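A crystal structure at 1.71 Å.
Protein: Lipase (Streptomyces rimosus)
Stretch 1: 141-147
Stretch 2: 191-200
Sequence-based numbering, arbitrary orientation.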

# COMPACT_ATOMS: atom_id res chain seq x y z
N TYR A 141 2.75 4.23 1.52
CA TYR A 141 2.90 3.20 2.54
C TYR A 141 3.30 3.88 3.83
O TYR A 141 3.88 4.96 3.81
CB TYR A 141 3.96 2.17 2.13
CG TYR A 141 3.65 1.44 0.85
CD1 TYR A 141 2.92 0.27 0.85
CD2 TYR A 141 4.09 1.95 -0.37
CE1 TYR A 141 2.63 -0.40 -0.33
CE2 TYR A 141 3.81 1.29 -1.56
CZ TYR A 141 3.09 0.12 -1.54
OH TYR A 141 2.80 -0.55 -2.70
N PRO A 142 2.99 3.26 4.97
CA PRO A 142 3.39 3.91 6.21
C PRO A 142 4.84 3.56 6.51
O PRO A 142 5.27 2.47 6.14
CB PRO A 142 2.44 3.31 7.25
CG PRO A 142 2.20 1.91 6.73
CD PRO A 142 2.20 2.04 5.20
N ARG A 143 5.58 4.47 7.13
CA ARG A 143 6.80 4.07 7.81
C ARG A 143 6.40 3.00 8.81
O ARG A 143 5.41 3.17 9.52
CB ARG A 143 7.48 5.26 8.50
CG ARG A 143 8.35 6.10 7.60
CD ARG A 143 9.04 7.18 8.41
NE ARG A 143 8.05 8.01 9.08
CZ ARG A 143 7.63 9.18 8.62
NH1 ARG A 143 8.14 9.68 7.50
NH2 ARG A 143 6.71 9.86 9.30
N PHE A 144 7.15 1.90 8.85
CA PHE A 144 6.74 0.77 9.67
C PHE A 144 7.01 0.96 11.16
O PHE A 144 6.34 0.35 11.99
CB PHE A 144 7.44 -0.51 9.21
CG PHE A 144 6.90 -1.10 7.94
CD1 PHE A 144 5.69 -0.71 7.41
CD2 PHE A 144 7.62 -2.10 7.28
CE1 PHE A 144 5.20 -1.27 6.24
CE2 PHE A 144 7.15 -2.66 6.10
CZ PHE A 144 5.93 -2.24 5.58
N TYR A 145 8.01 1.78 11.50
CA TYR A 145 8.50 1.83 12.87
C TYR A 145 8.55 3.23 13.47
O TYR A 145 8.85 4.20 12.78
CB TYR A 145 9.92 1.24 12.93
CG TYR A 145 9.92 -0.24 12.70
CD1 TYR A 145 9.51 -1.10 13.70
CD2 TYR A 145 10.30 -0.77 11.47
CE1 TYR A 145 9.48 -2.46 13.50
CE2 TYR A 145 10.27 -2.14 11.26
CZ TYR A 145 9.86 -2.98 12.29
OH TYR A 145 9.82 -4.35 12.13
N LYS A 146 8.26 3.30 14.76
CA LYS A 146 8.59 4.47 15.55
C LYS A 146 9.99 4.25 16.08
O LYS A 146 10.26 3.22 16.69
CB LYS A 146 7.62 4.67 16.72
CG LYS A 146 8.11 5.72 17.71
CD LYS A 146 7.34 5.65 19.02
CE LYS A 146 7.39 6.97 19.79
NZ LYS A 146 8.57 7.80 19.40
N LEU A 147 10.88 5.21 15.85
CA LEU A 147 12.25 5.09 16.32
C LEU A 147 12.45 5.79 17.66
O LEU A 147 11.72 6.72 17.99
CB LEU A 147 13.21 5.66 15.28
CG LEU A 147 13.13 5.06 13.87
CD1 LEU A 147 14.24 5.63 13.00
CD2 LEU A 147 13.21 3.54 13.92
N THR A 191 -1.60 9.77 9.28
CA THR A 191 -2.48 9.07 10.21
C THR A 191 -1.76 7.97 10.99
O THR A 191 -2.13 7.68 12.12
CB THR A 191 -3.67 8.43 9.51
OG1 THR A 191 -3.19 7.68 8.39
CG2 THR A 191 -4.64 9.51 9.02
N PHE A 192 -0.77 7.33 10.37
CA PHE A 192 -0.04 6.24 11.05
C PHE A 192 1.00 6.74 12.05
O PHE A 192 1.52 5.95 12.84
CB PHE A 192 0.65 5.32 10.02
CG PHE A 192 -0.26 4.26 9.45
CD1 PHE A 192 -1.01 4.52 8.31
CD2 PHE A 192 -0.34 3.00 10.04
CE1 PHE A 192 -1.85 3.54 7.77
CE2 PHE A 192 -1.17 2.01 9.50
CZ PHE A 192 -1.92 2.28 8.36
N ALA A 193 1.32 8.03 12.03
CA ALA A 193 2.23 8.58 13.04
C ALA A 193 1.61 8.35 14.41
O ALA A 193 0.45 8.68 14.64
CB ALA A 193 2.49 10.06 12.80
N GLY A 194 2.37 7.74 15.31
CA GLY A 194 1.84 7.42 16.63
C GLY A 194 1.26 6.03 16.63
O GLY A 194 0.82 5.52 17.66
N HIS A 195 1.30 5.38 15.47
CA HIS A 195 0.72 4.04 15.33
C HIS A 195 1.59 3.12 14.50
O HIS A 195 1.11 2.16 13.91
CB HIS A 195 -0.68 4.14 14.71
CG HIS A 195 -1.63 4.91 15.56
ND1 HIS A 195 -2.15 4.40 16.73
CD2 HIS A 195 -2.12 6.17 15.44
CE1 HIS A 195 -2.94 5.30 17.29
NE2 HIS A 195 -2.93 6.39 16.53
N GLU A 196 2.88 3.42 14.48
CA GLU A 196 3.86 2.54 13.86
C GLU A 196 4.11 1.35 14.77
O GLU A 196 3.65 1.32 15.90
CB GLU A 196 5.16 3.29 13.59
CG GLU A 196 4.97 4.64 12.91
CD GLU A 196 4.86 5.81 13.89
OE1 GLU A 196 4.44 5.61 15.05
OE2 GLU A 196 5.21 6.94 13.49
N LEU A 197 4.82 0.35 14.28
CA LEU A 197 5.35 -0.65 15.17
C LEU A 197 6.27 0.09 16.15
O LEU A 197 6.91 1.07 15.77
CB LEU A 197 6.09 -1.74 14.40
CG LEU A 197 5.18 -2.55 13.49
CD1 LEU A 197 5.97 -3.55 12.67
CD2 LEU A 197 4.11 -3.28 14.31
N CYS A 198 6.26 -0.37 17.40
CA CYS A 198 7.03 0.22 18.51
C CYS A 198 6.45 1.54 18.99
O CYS A 198 7.06 2.22 19.82
CB CYS A 198 8.50 0.42 18.14
SG CYS A 198 9.29 -1.04 17.47
N SER A 199 5.29 1.92 18.48
CA SER A 199 4.68 3.18 18.92
C SER A 199 3.92 3.00 20.23
O SER A 199 3.62 3.97 20.92
CB SER A 199 3.71 3.69 17.88
OG SER A 199 2.62 2.80 17.81
N GLY A 200 3.60 1.75 20.55
CA GLY A 200 2.77 1.45 21.70
C GLY A 200 1.31 1.39 21.29
O GLY A 200 0.43 0.98 22.06
O HOH W 1 8.14 6.68 12.13
O HOH W 2 5.36 7.55 10.98

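Two chain segments can be joined by a single bridge flanked by well-placed side chains. The lipase of Streptomyces rimosus offers an example, in which residues 141-147 and 191-200 bury 487 Å² between them, and Lys146, Glu196 and Leu197 contribute most of all.

The backbone of Leu197 makes both direct hydrogen bonds of the contact. Leu197 N donates to Phe144 O at 2.7 Å, and Leu197 O accepts from Lys146 N at 2.8 Å, the latter bond nearly straight at 172°. The two bonds, to the residues on either side of Tyr145, form the single bridge between Tyr145 and Leu197; Tyr145 CA also approaches Leu197 O at 3.4 Å in a CA-H...O contact. With the backbone doing the bonding, an apolar side chain suits this buried site: Leu197 CB lies 3.5 Å from Tyr145 CD1, while Cys198 SG sits at the edge of the same ring, 3.8 Å from Tyr145 CD1.

Lys146 covers the largest area, largely through its carbon chain. From CB, which points toward stretch 2, the methylenes run past the turn, bringing Lys146 CD to 3.5 Å from Cys198 O and 3.6 Å from Ser199 CA, before the end leads away. A long aliphatic stem with a charged tip suits such an exposed margin.

Glu196 combines methylenes that pack with a carboxylate that bonds. Glu196 CB lies 3.3 Å from Lys146 N, while Glu196 OE1 accepts from Gly194 N at 3.0 Å, tying the carboxylate to its own loop. Water 2, 2.6 Å from Glu196 OE2, accepts from Arg143 NH2 at 3.2 Å, and water 1, 3.2 Å from Glu196 OE2, also donates to Tyr145 O at 2.7 Å. Solvent therefore links the acid to the opposing stretch.

Farther along, Pro142 CB rests over one face of the buried Phe192 ring, 3.9 Å from its centroid, a CH-pi contact suited to a compact ring carbon and a flat aromatic face.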